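Local coordinates for protein CEP104 (PDB 5JO8) that is a centriolar protein that probably binds tubulin or microtubules through its all-helical TOG domain, at residues E39-A44 and K66-M71; A86-V91 and E133-G138; K156-M161 and V194-C199; T221-H226 and D233-I238; G241-R244 and I250-Y253. All blocks are in the same frame, centred on the assembly; numbering follows the deposited sequence. Where two conformers were deposited one is given.

Contact 1 of 5, residues E39-A44 and K66-M71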
# COMPACT_ATOMS: atom_id res chain seq x y z
N GLU A 39 12.32 -4.96 23.87
CA GLU A 39 11.60 -5.57 24.98
C GLU A 39 10.97 -6.90 24.59
O GLU A 39 10.88 -7.82 25.40
CB GLU A 39 10.52 -4.63 25.50
CG GLU A 39 10.72 -4.21 26.93
CD GLU A 39 9.79 -3.11 27.37
OE1 GLU A 39 9.23 -2.42 26.49
OE2 GLU A 39 9.61 -2.93 28.59
N VAL A 40 10.55 -7.01 23.33
CA VAL A 40 9.87 -8.20 22.86
C VAL A 40 10.84 -9.24 22.31
O VAL A 40 10.70 -10.43 22.60
CB VAL A 40 8.82 -7.82 21.77
CG1 VAL A 40 8.24 -9.06 21.11
CG2 VAL A 40 7.72 -6.97 22.38
N PHE A 41 11.81 -8.79 21.52
CA PHE A 41 12.68 -9.72 20.80
C PHE A 41 14.10 -9.85 21.32
O PHE A 41 14.83 -10.75 20.91
CB PHE A 41 12.73 -9.34 19.32
CG PHE A 41 11.41 -9.40 18.64
CD1 PHE A 41 10.71 -10.59 18.55
CD2 PHE A 41 10.86 -8.26 18.08
CE1 PHE A 41 9.49 -10.65 17.91
CE2 PHE A 41 9.64 -8.31 17.45
CZ PHE A 41 8.95 -9.49 17.37
N GLY A 42 14.51 -8.93 22.18
CA GLY A 42 15.89 -8.91 22.63
C GLY A 42 16.76 -8.04 21.77
O GLY A 42 16.48 -7.82 20.58
N GLU A 43 17.84 -7.53 22.35
CA GLU A 43 18.69 -6.59 21.64
C GLU A 43 19.47 -7.25 20.50
O GLU A 43 19.72 -6.60 19.48
CB GLU A 43 19.64 -5.86 22.61
CG GLU A 43 20.53 -4.84 21.93
CD GLU A 43 21.26 -3.95 22.90
OE1 GLU A 43 20.94 -3.99 24.11
OE2 GLU A 43 22.16 -3.20 22.45
N ALA A 44 19.82 -8.52 20.65
CA ALA A 44 20.60 -9.22 19.63
C ALA A 44 19.85 -9.27 18.29
O ALA A 44 20.41 -8.94 17.24
CB ALA A 44 20.97 -10.63 20.09
N LYS A 66 9.70 -16.72 12.61
CA LYS A 66 9.69 -17.95 13.40
C LYS A 66 9.14 -17.75 14.82
O LYS A 66 8.33 -18.55 15.30
CB LYS A 66 11.09 -18.54 13.47
CG LYS A 66 11.16 -19.82 14.28
CD LYS A 66 12.52 -20.48 14.11
CE LYS A 66 12.67 -21.69 15.01
NZ LYS A 66 11.74 -22.78 14.64
N LYS A 67 9.57 -16.69 15.50
CA LYS A 67 9.14 -16.44 16.88
C LYS A 67 7.62 -16.25 16.94
O LYS A 67 6.94 -16.83 17.80
CB LYS A 67 9.87 -15.23 17.47
CG LYS A 67 9.52 -14.92 18.93
CD LYS A 67 10.06 -15.98 19.86
CE LYS A 67 9.70 -15.67 21.31
NZ LYS A 67 10.24 -14.36 21.76
N LEU A 68 7.07 -15.44 16.04
CA LEU A 68 5.62 -15.25 16.03
C LEU A 68 4.85 -16.51 15.65
O LEU A 68 3.84 -16.81 16.28
CB LEU A 68 5.23 -14.09 15.10
CG LEU A 68 5.21 -12.71 15.77
CD1 LEU A 68 6.62 -12.25 16.10
CD2 LEU A 68 4.50 -11.69 14.88
N MET A 69 5.32 -17.25 14.64
CA MET A 69 4.64 -18.47 14.19
C MET A 69 4.57 -19.52 15.30
O MET A 69 3.63 -20.31 15.37
CB MET A 69 5.33 -19.07 12.95
CG MET A 69 4.98 -18.35 11.64
SD MET A 69 3.25 -18.53 11.20
CE MET A 69 3.18 -20.28 10.81
N GLU A 70 5.57 -19.53 16.17
CA GLU A 70 5.66 -20.57 17.19
C GLU A 70 5.04 -20.18 18.54
O GLU A 70 5.06 -20.96 19.48
CB GLU A 70 7.10 -21.05 17.34
CG GLU A 70 7.58 -21.76 16.08
CD GLU A 70 9.02 -22.25 16.16
OE1 GLU A 70 9.72 -21.92 17.14
OE2 GLU A 70 9.43 -22.98 15.23
N MET A 71 4.46 -18.97 18.62
CA MET A 71 3.78 -18.56 19.85
C MET A 71 2.55 -19.43 20.10
O MET A 71 1.69 -19.56 19.23
CB MET A 71 3.35 -17.10 19.78
CG MET A 71 4.49 -16.12 19.65
SD MET A 71 5.67 -16.24 21.00
CE MET A 71 4.61 -15.99 22.42
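At the N-terminal end of the helical TOG solenoid, Phe41 in the last turn of helix 35-41 meets Leu68 near the end of helix 54-69. Methyl CD1 of Leu68 comes up in the plane of the phenyl ring, at its rim, 3.8 Å from Phe41 CE1 and equally close to CZ. The two side chains cross at about a right angle, and Val40 CG1 from the same helix lies over the centre of one ring face, 3.7 Å above the plane. With CG beside the backbone N (chi1 -61°), the Phe41 ring reaches towards helix 54-69 although its CB does not point there. Lys67 flanks the pair: its CG also lies at the ring edge, 4.4 Å from Phe41 CE1, and its chain bends at chi2 (70°) and again at its last torsion, carrying NZ to 4.0 Å from Val40 O, too far for a hydrogen bond. Helix 77-94 packs on both partners, with Ala86 against Phe41 and Met83 against Leu68, while Met112 and Tyr117 of helix 100-121 also touch Leu68. No hydrogen bond or salt bridge joins the two segments, so the contact rests on dispersion and burial of a ring edge against a leucine methyl and the aliphatic part of a lysine, with the lysine ammonium adding at most a weak electrostatic pull on the Val40 carbonyl.

Contact 2 of 5, residues A86-V91 and E133-G138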
# COMPACT_ATOMS: atom_id res chain seq x y z
N ALA A 86 5.67 -4.90 17.82
CA ALA A 86 7.11 -4.86 17.66
C ALA A 86 7.53 -5.42 16.30
O ALA A 86 8.46 -4.91 15.67
CB ALA A 86 7.79 -5.64 18.79
N ALA A 87 6.85 -6.47 15.85
CA ALA A 87 7.15 -7.05 14.54
C ALA A 87 6.84 -6.06 13.42
O ALA A 87 7.62 -5.93 12.48
CB ALA A 87 6.37 -8.35 14.35
N ILE A 88 5.72 -5.36 13.54
CA ILE A 88 5.31 -4.36 12.55
C ILE A 88 6.30 -3.20 12.53
O ILE A 88 6.60 -2.66 11.46
CB ILE A 88 3.83 -3.93 12.73
CG1 ILE A 88 2.87 -5.07 12.37
CG2 ILE A 88 3.51 -2.66 11.95
CD1 ILE A 88 2.88 -5.52 10.89
N PHE A 89 6.81 -2.81 13.69
CA PHE A 89 7.86 -1.80 13.76
C PHE A 89 9.05 -2.20 12.88
O PHE A 89 9.58 -1.39 12.10
CB PHE A 89 8.30 -1.60 15.23
CG PHE A 89 9.47 -0.66 15.39
CD1 PHE A 89 10.77 -1.13 15.35
CD2 PHE A 89 9.27 0.70 15.57
CE1 PHE A 89 11.85 -0.27 15.47
CE2 PHE A 89 10.35 1.57 15.70
CZ PHE A 89 11.64 1.08 15.65
N LEU A 90 9.47 -3.46 12.99
CA LEU A 90 10.60 -3.95 12.19
C LEU A 90 10.23 -4.09 10.71
O LEU A 90 11.05 -3.79 9.85
CB LEU A 90 11.14 -5.26 12.76
CG LEU A 90 11.72 -5.12 14.18
CD1 LEU A 90 12.14 -6.48 14.72
CD2 LEU A 90 12.90 -4.15 14.21
N VAL A 91 9.00 -4.53 10.43
CA VAL A 91 8.51 -4.62 9.06
C VAL A 91 8.54 -3.26 8.38
O VAL A 91 8.97 -3.14 7.23
CB VAL A 91 7.09 -5.20 9.01
CG1 VAL A 91 6.46 -5.02 7.62
CG2 VAL A 91 7.11 -6.67 9.37
N GLU A 133 -2.15 0.02 8.12
CA GLU A 133 -1.89 1.45 8.18
C GLU A 133 -0.41 1.78 8.36
O GLU A 133 0.08 2.77 7.84
CB GLU A 133 -2.69 2.11 9.30
CG GLU A 133 -4.20 2.09 9.10
CD GLU A 133 -4.69 3.03 7.99
OE1 GLU A 133 -3.87 3.80 7.46
OE2 GLU A 133 -5.89 2.99 7.66
N LYS A 134 0.32 0.93 9.09
CA LYS A 134 1.72 1.19 9.36
C LYS A 134 2.64 0.83 8.20
O LYS A 134 3.80 1.25 8.17
CB LYS A 134 2.18 0.47 10.63
CG LYS A 134 1.55 1.00 11.92
CD LYS A 134 1.87 2.47 12.11
CE LYS A 134 1.12 3.03 13.31
NZ LYS A 134 1.38 4.48 13.52
N THR A 135 2.15 0.01 7.27
CA THR A 135 3.00 -0.50 6.20
C THR A 135 2.63 -0.02 4.80
O THR A 135 3.50 0.11 3.94
CB THR A 135 3.04 -2.04 6.20
OG1 THR A 135 1.72 -2.56 5.96
CG2 THR A 135 3.54 -2.55 7.55
N LEU A 136 1.35 0.23 4.56
CA LEU A 136 0.92 0.64 3.23
C LEU A 136 1.64 1.89 2.70
O LEU A 136 2.02 1.91 1.52
CB LEU A 136 -0.60 0.81 3.18
CG LEU A 136 -1.21 1.11 1.80
CD1 LEU A 136 -0.80 0.06 0.75
CD2 LEU A 136 -2.72 1.17 1.93
N PRO A 137 1.86 2.92 3.53
CA PRO A 137 2.57 4.08 2.98
C PRO A 137 3.97 3.75 2.48
O PRO A 137 4.38 4.20 1.40
CB PRO A 137 2.64 5.04 4.16
CG PRO A 137 1.42 4.70 4.97
CD PRO A 137 1.34 3.20 4.88
N GLY A 138 4.69 2.93 3.23
CA GLY A 138 6.01 2.50 2.80
C GLY A 138 5.97 1.64 1.55
O GLY A 138 6.84 1.75 0.67
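Ile88 sets its CG2 methyl against the root of Lys134, 3.6 Å from CB, and the two side chains cross at about a right angle. That methyl is the branch anti to the Ile88 backbone N (CG1 has chi1 -69°), which turns it to the neighbouring helix. Lys134 contributes only CB and CG; beyond them its chain bends and leads its ammonium away. One turn further along helix 77-94, Val91 CG1 meets Thr135 CG2 at 3.8 Å. Thr135 thus offers its methyl to the apolar seam, while its hydroxyl is bonded back to Cys131 O within its own helix, leaving that buried oxygen paired. Leu110 of helix 100-121 touches both Ile88 and Thr135, closing the seam from a third helix. The short axes run nearly parallel, at 5° and 9.7 Å, and no hydrogen bond links them. Two parallel helices, separated in sequence by helix 100-121 that packs on both, are as expected of the HEAT-like alpha-solenoid from which TOG domains are built.

Contact 3 of 5, residues K156-M161 and V194-C199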
# COMPACT_ATOMS: atom_id res chain seq x y z
N LYS A 156 2.16 -5.39 -6.85
CA LYS A 156 1.48 -6.68 -6.80
C LYS A 156 1.18 -7.07 -5.37
O LYS A 156 0.12 -7.62 -5.07
CB LYS A 156 2.30 -7.79 -7.48
CG LYS A 156 2.27 -7.76 -9.00
CD LYS A 156 2.94 -9.01 -9.57
CE LYS A 156 2.85 -9.03 -11.10
NZ LYS A 156 3.54 -10.22 -11.67
N PHE A 157 2.12 -6.79 -4.47
CA PHE A 157 1.88 -7.08 -3.06
C PHE A 157 0.71 -6.25 -2.54
O PHE A 157 -0.14 -6.77 -1.80
CB PHE A 157 3.11 -6.82 -2.19
CG PHE A 157 2.93 -7.25 -0.76
CD1 PHE A 157 3.13 -8.57 -0.38
CD2 PHE A 157 2.55 -6.33 0.21
CE1 PHE A 157 2.94 -8.97 0.94
CE2 PHE A 157 2.37 -6.73 1.53
CZ PHE A 157 2.58 -8.04 1.89
N ILE A 158 0.67 -4.97 -2.91
CA ILE A 158 -0.44 -4.11 -2.49
C ILE A 158 -1.76 -4.64 -3.03
O ILE A 158 -2.76 -4.69 -2.31
CB ILE A 158 -0.21 -2.63 -2.86
CG1 ILE A 158 0.92 -2.03 -2.03
CG2 ILE A 158 -1.49 -1.83 -2.67
CD1 ILE A 158 1.48 -0.75 -2.62
N GLN A 159 -1.75 -5.03 -4.30
CA GLN A 159 -2.92 -5.60 -4.94
C GLN A 159 -3.42 -6.84 -4.18
O GLN A 159 -4.62 -6.96 -3.89
CB GLN A 159 -2.59 -5.91 -6.41
CG GLN A 159 -3.77 -6.23 -7.30
CD GLN A 159 -3.31 -6.71 -8.68
OE1 GLN A 159 -4.09 -7.31 -9.43
NE2 GLN A 159 -2.06 -6.44 -9.02
N GLU A 160 -2.50 -7.73 -3.82
CA GLU A 160 -2.85 -8.96 -3.12
C GLU A 160 -3.35 -8.65 -1.71
O GLU A 160 -4.34 -9.23 -1.26
CB GLU A 160 -1.66 -9.94 -3.08
CG GLU A 160 -1.27 -10.50 -4.45
CD GLU A 160 -0.19 -11.56 -4.37
OE1 GLU A 160 0.86 -11.39 -5.03
OE2 GLU A 160 -0.40 -12.58 -3.67
N MET A 161 -2.68 -7.73 -1.03
CA MET A 161 -3.07 -7.36 0.32
C MET A 161 -4.48 -6.78 0.36
O MET A 161 -5.25 -7.07 1.28
CB MET A 161 -2.07 -6.40 0.96
CG MET A 161 -2.44 -6.00 2.39
SD MET A 161 -1.10 -5.15 3.24
CE MET A 161 -0.92 -3.66 2.26
N VAL A 194 -1.91 5.43 -10.34
CA VAL A 194 -3.07 5.36 -11.22
C VAL A 194 -3.34 3.93 -11.69
O VAL A 194 -4.49 3.52 -11.84
CB VAL A 194 -3.02 6.36 -12.38
CG1 VAL A 194 -3.13 7.77 -11.84
CG2 VAL A 194 -1.72 6.21 -13.19
N GLU A 195 -2.27 3.17 -11.93
CA GLU A 195 -2.44 1.80 -12.38
C GLU A 195 -3.04 0.92 -11.28
O GLU A 195 -3.85 0.04 -11.58
CB GLU A 195 -1.11 1.22 -12.86
CG GLU A 195 -0.59 1.85 -14.13
CD GLU A 195 0.78 1.31 -14.50
OE1 GLU A 195 1.53 0.90 -13.58
OE2 GLU A 195 1.10 1.30 -15.70
N LEU A 196 -2.63 1.14 -10.04
CA LEU A 196 -3.19 0.42 -8.90
C LEU A 196 -4.69 0.67 -8.75
O LEU A 196 -5.47 -0.27 -8.56
CB LEU A 196 -2.48 0.78 -7.60
CG LEU A 196 -1.24 -0.08 -7.31
CD1 LEU A 196 -0.40 0.52 -6.20
CD2 LEU A 196 -1.67 -1.49 -6.95
N VAL A 197 -5.09 1.93 -8.85
CA VAL A 197 -6.50 2.28 -8.78
C VAL A 197 -7.24 1.61 -9.93
O VAL A 197 -8.27 0.97 -9.72
CB VAL A 197 -6.71 3.82 -8.80
CG1 VAL A 197 -8.20 4.15 -8.92
CG2 VAL A 197 -6.13 4.46 -7.53
N GLU A 198 -6.71 1.74 -11.15
CA GLU A 198 -7.40 1.19 -12.31
C GLU A 198 -7.60 -0.31 -12.14
O GLU A 198 -8.68 -0.84 -12.40
CB GLU A 198 -6.61 1.44 -13.59
CG GLU A 198 -7.30 0.92 -14.84
CD GLU A 198 -6.42 0.97 -16.07
OE1 GLU A 198 -6.99 1.05 -17.17
OE2 GLU A 198 -5.18 0.93 -15.94
N CYS A 199 -6.55 -0.97 -11.69
CA CYS A 199 -6.55 -2.42 -11.55
C CYS A 199 -7.51 -2.87 -10.45
O CYS A 199 -8.37 -3.73 -10.67
CB CYS A 199 -5.13 -2.90 -11.25
SG CYS A 199 -4.99 -4.65 -10.83
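The carboxamide of Gln159 has Cys199 SG over one face: the sulfur stands well out of the amide plane, displaced from the carbonyl carbon towards OE1, and approaches no edge. Gln159 OE1 and Cys199 SG are 3.1 Å apart, close, yet not joined by a hydrogen bond. From Gln159 CD the sulfur is 3.4 Å away, and from NE2 it is 3.9 Å. An extended chain with CG anti to the backbone N (chi1 -167°) carries the amide across to helix 187-204, and Cys199 answers with SG likewise anti to its own N (chi1 172°). Shortening Gln159 to an alanine here would remove the amide and is likely to leave the Cys199 sulfur without its cover across this contact. The helices belong to the HEAT-like solenoid of the TOG fold and cross at -32°, with short axes 10.8 Å apart. Deeper in, the methyls Ile158 CD1 and Leu196 CD1 meet at 4.2 Å. Leu196 uses its other methyl, CD2, near the Gln159 backbone, 4.4 Å from N. Leu139 and Leu140 of helix 125-142 back Ile158, while Val197, on another side of helix 187-204, packs on Ile238 of helix 229-245.

Contact 4 of 5, residues T221-H226 and D233-I238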
# COMPACT_ATOMS: atom_id res chain seq x y z
N THR A 221 -9.85 12.88 -11.64
CA THR A 221 -9.85 14.22 -12.22
C THR A 221 -8.62 14.99 -11.72
O THR A 221 -8.06 15.81 -12.44
CB THR A 221 -11.16 15.00 -11.96
OG1 THR A 221 -11.40 15.11 -10.55
CG2 THR A 221 -12.35 14.31 -12.63
N GLY A 222 -8.19 14.69 -10.50
CA GLY A 222 -6.94 15.24 -10.01
C GLY A 222 -5.77 14.78 -10.87
O GLY A 222 -4.91 15.58 -11.24
N ALA A 223 -5.75 13.49 -11.19
CA ALA A 223 -4.67 12.91 -11.99
C ALA A 223 -4.62 13.46 -13.42
O ALA A 223 -3.57 13.40 -14.06
CB ALA A 223 -4.78 11.37 -12.00
N LEU A 224 -5.74 13.99 -13.91
CA LEU A 224 -5.79 14.58 -15.25
C LEU A 224 -4.93 15.83 -15.32
O LEU A 224 -4.59 16.29 -16.42
CB LEU A 224 -7.23 14.94 -15.63
CG LEU A 224 -8.22 13.80 -15.92
CD1 LEU A 224 -9.60 14.36 -16.21
CD2 LEU A 224 -7.72 12.95 -17.08
N GLU A 225 -4.59 16.39 -14.17
CA GLU A 225 -3.76 17.59 -14.14
C GLU A 225 -2.28 17.24 -14.10
O GLU A 225 -1.42 18.13 -14.16
CB GLU A 225 -4.13 18.46 -12.93
CG GLU A 225 -5.60 18.88 -12.91
CD GLU A 225 -5.84 20.07 -12.01
OE1 GLU A 225 -5.20 20.15 -10.94
OE2 GLU A 225 -6.67 20.93 -12.38
N HIS A 226 -1.96 15.96 -14.00
CA HIS A 226 -0.56 15.57 -13.88
C HIS A 226 0.24 15.99 -15.11
O HIS A 226 -0.28 16.02 -16.22
CB HIS A 226 -0.41 14.07 -13.63
CG HIS A 226 0.93 13.68 -13.10
ND1 HIS A 226 2.02 13.46 -13.90
CD2 HIS A 226 1.36 13.51 -11.82
CE1 HIS A 226 3.07 13.15 -13.16
NE2 HIS A 226 2.69 13.17 -11.89
N ASP A 233 -3.33 9.58 -19.11
CA ASP A 233 -3.99 8.58 -19.93
C ASP A 233 -4.63 7.48 -19.10
O ASP A 233 -5.74 7.03 -19.41
CB ASP A 233 -3.02 8.00 -20.97
CG ASP A 233 -3.67 6.95 -21.85
OD1 ASP A 233 -4.50 7.33 -22.70
OD2 ASP A 233 -3.35 5.75 -21.69
N VAL A 234 -3.98 7.06 -18.01
CA VAL A 234 -4.61 6.07 -17.13
C VAL A 234 -5.82 6.69 -16.44
O VAL A 234 -6.85 6.05 -16.29
CB VAL A 234 -3.63 5.49 -16.11
CG1 VAL A 234 -4.33 4.43 -15.26
CG2 VAL A 234 -2.42 4.90 -16.81
N ALA A 235 -5.69 7.96 -16.04
CA ALA A 235 -6.81 8.66 -15.42
C ALA A 235 -8.03 8.69 -16.36
O ALA A 235 -9.16 8.46 -15.93
CB ALA A 235 -6.39 10.06 -15.00
N LEU A 236 -7.78 8.93 -17.65
CA LEU A 236 -8.85 8.88 -18.64
C LEU A 236 -9.49 7.50 -18.70
O LEU A 236 -10.71 7.39 -18.75
CB LEU A 236 -8.32 9.25 -20.01
CG LEU A 236 -7.89 10.70 -20.20
CD1 LEU A 236 -7.10 10.79 -21.50
CD2 LEU A 236 -9.12 11.60 -20.24
N ARG A 237 -8.68 6.45 -18.73
CA ARG A 237 -9.20 5.09 -18.75
C ARG A 237 -10.10 4.80 -17.56
O ARG A 237 -11.13 4.14 -17.68
CB ARG A 237 -8.07 4.06 -18.80
CG ARG A 237 -7.25 4.12 -20.07
CD ARG A 237 -6.62 2.77 -20.39
NE ARG A 237 -5.76 2.27 -19.32
CZ ARG A 237 -4.44 2.47 -19.26
NH1 ARG A 237 -3.84 3.18 -20.21
NH2 ARG A 237 -3.73 1.97 -18.26
N ILE A 238 -9.72 5.32 -16.39
CA ILE A 238 -10.50 5.12 -15.19
C ILE A 238 -11.86 5.79 -15.35
O ILE A 238 -12.90 5.19 -15.06
CB ILE A 238 -9.73 5.66 -13.97
CG1 ILE A 238 -8.57 4.72 -13.60
CG2 ILE A 238 -10.65 5.85 -12.77
CD1 ILE A 238 -7.57 5.34 -12.65
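Ala223 and Ala235 bring their methyls together, CB to CB at 3.6 Å, and with no bulk beyond CB on either residue the two backbones come in to a CA separation of 5.9 Å. This is the tight part of the contact, and all four residues that touch are buried. Leu224 leans in beside the alanines: its CD2 lies 3.8 Å from Ala235 CB and 3.7 Å from Leu236 CD2, one methyl wedged between two residues of the facing helix. Leu224 and Leu236 cross at about a right angle; both carry CG beside the backbone N, at chi1 -70° for Leu224, which swings their ends into the interface. Leu266 and Leu270 of helix 265-276 also touch Leu236. The outer side is polar and takes no part in this packing. There Arg237, exposed on helix 229-245, reaches back one turn to Asp233, NH1 to OD2 at 3.0 Å, and its NE forms a salt bridge with Glu198 OE1 of helix 187-204, so that one guanidinium serves two carboxylates while a face of it lies over Val234 CA. On the other segment, Glu225 projects outward from the type I turn Ala223-His226, which is closed by His226 N to Ala223 O. His226, by contrast, is buried, its ring hydrogen-bonded through ND1 to Val228 N and through NE2 to Ser185 O. The contact joins two helices consecutive in the chain, 213-223 and 229-245, across the turn between them, the helical hairpin that repeats in the HEAT-like solenoid of TOG domains.

Contact 5 of 5, residues G241-R244 and I250-Y253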
# COMPACT_ATOMS: atom_id res chain seq x y z
N GLY A 241 -14.05 4.00 -17.89
CA GLY A 241 -14.57 2.81 -17.25
C GLY A 241 -15.80 3.11 -16.40
O GLY A 241 -16.82 2.42 -16.48
N MET A 242 -15.69 4.15 -15.60
CA MET A 242 -16.78 4.57 -14.73
C MET A 242 -17.98 5.05 -15.53
O MET A 242 -19.13 4.77 -15.18
CB MET A 242 -16.33 5.70 -13.80
CG MET A 242 -15.15 5.34 -12.92
SD MET A 242 -15.66 5.00 -11.23
CE MET A 242 -16.43 3.41 -11.43
N TYR A 243 -17.71 5.78 -16.61
CA TYR A 243 -18.75 6.38 -17.44
C TYR A 243 -19.68 5.32 -18.02
O TYR A 243 -20.89 5.56 -18.17
CB TYR A 243 -18.11 7.17 -18.58
CG TYR A 243 -19.12 7.77 -19.54
CD1 TYR A 243 -19.79 8.95 -19.23
CD2 TYR A 243 -19.39 7.16 -20.76
CE1 TYR A 243 -20.70 9.51 -20.11
CE2 TYR A 243 -20.31 7.71 -21.64
CZ TYR A 243 -20.96 8.88 -21.31
OH TYR A 243 -21.87 9.43 -22.18
N ARG A 244 -19.12 4.17 -18.36
CA ARG A 244 -19.91 3.08 -18.94
C ARG A 244 -20.98 2.61 -17.97
O ARG A 244 -22.07 2.22 -18.39
CB ARG A 244 -18.99 1.92 -19.32
CG ARG A 244 -17.96 2.26 -20.38
CD ARG A 244 -17.07 1.07 -20.71
NE ARG A 244 -16.10 1.41 -21.75
CZ ARG A 244 -16.33 1.28 -23.05
NH1 ARG A 244 -17.50 0.82 -23.47
NH2 ARG A 244 -15.39 1.61 -23.92
N ILE A 250 -21.14 10.77 -13.78
CA ILE A 250 -19.89 11.25 -14.34
C ILE A 250 -20.07 12.59 -15.02
O ILE A 250 -19.29 13.53 -14.80
CB ILE A 250 -19.26 10.21 -15.28
CG1 ILE A 250 -18.99 8.90 -14.53
CG2 ILE A 250 -18.00 10.77 -15.91
CD1 ILE A 250 -18.35 9.06 -13.19
N LEU A 251 -21.10 12.71 -15.85
CA LEU A 251 -21.36 13.96 -16.54
C LEU A 251 -21.69 15.10 -15.57
O LEU A 251 -21.34 16.26 -15.82
CB LEU A 251 -22.48 13.79 -17.56
CG LEU A 251 -22.11 12.88 -18.73
CD1 LEU A 251 -23.36 12.51 -19.51
CD2 LEU A 251 -21.10 13.58 -19.62
N GLU A 252 -22.35 14.76 -14.47
CA GLU A 252 -22.69 15.73 -13.44
C GLU A 252 -21.47 16.17 -12.65
O GLU A 252 -21.47 17.23 -12.04
CB GLU A 252 -23.75 15.15 -12.50
CG GLU A 252 -25.16 15.13 -13.11
CD GLU A 252 -26.05 14.08 -12.47
OE1 GLU A 252 -25.61 13.44 -11.49
OE2 GLU A 252 -27.18 13.89 -12.96
N TYR A 253 -20.42 15.36 -12.67
CA TYR A 253 -19.22 15.68 -11.91
C TYR A 253 -18.33 16.63 -12.68
O TYR A 253 -17.78 17.59 -12.12
CB TYR A 253 -18.44 14.39 -11.57
CG TYR A 253 -17.39 14.59 -10.50
CD1 TYR A 253 -17.72 14.46 -9.16
CD2 TYR A 253 -16.08 14.92 -10.82
CE1 TYR A 253 -16.77 14.66 -8.16
CE2 TYR A 253 -15.12 15.12 -9.83
CZ TYR A 253 -15.48 14.98 -8.51
OH TYR A 253 -14.54 15.17 -7.52
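Ile250 drives its whole side chain against Tyr243 and Met242, and can be followed atom by atom. Its CB lies at the edge of the tyrosine ring, near the ring plane, 4.2 Å from Tyr243 CD1, and branch CG2 lies equally near that ring carbon. The other branch, CG1, turns to the backbone and comes to 3.9 Å from Tyr243 CA. At the tip, CD1 rests 4.0 Å from Met242 CB; beyond CB the methionine chain bends at chi2 and chi3 and leads away, and it also touches Val216 and Thr206. CG1 sits beside the Ile250 backbone N (chi1 -59°), which leaves CG2 to the ring. Leu251 takes the next stretch of the ring rim: its CG lies in the ring plane, 3.9 Å from Tyr243 CE1, with both methyls slightly farther off. Tyr243 holds CG anti to its own N (chi1 177°), which turns the CD1-CE1 edge of the ring to Ile250 and Leu251, the side chains crossing at a slant; it also stacks with Phe274 of helix 265-276, which in turn touches both aliphatic residues. With an alanine at Tyr243, Leu251 would probably lose its partner across this contact and Phe274 its stacking mate, opening a gap among three helices. No hydrogen bond spans the segments. The contact fills the inside of a tight helix-helix corner, where helix 229-245 gives way almost at once to helix 247-253, and forms part of the apolar core at the C-terminal end of this alpha-solenoid.

The five contacts follow one another along the chain without interleaving, and in space they form a row. Neighbouring centres are about 16, 18, 16 and 13 Å apart from contact 1 to contact 5, whereas the two end contacts lie about 51 Å apart on opposite sides of the chain's centre. Each touches the next, by packing alone except between contacts 3 and 4, where Glu198 and Arg237 add a salt bridge. Contacts 4 and 5 share helix 229-245; the others are joined through successive helices. Such a relay of local packing builds an elongated all-helical solenoid, the form in which TOG domains of relatives present tubulin-binding loops along one edge.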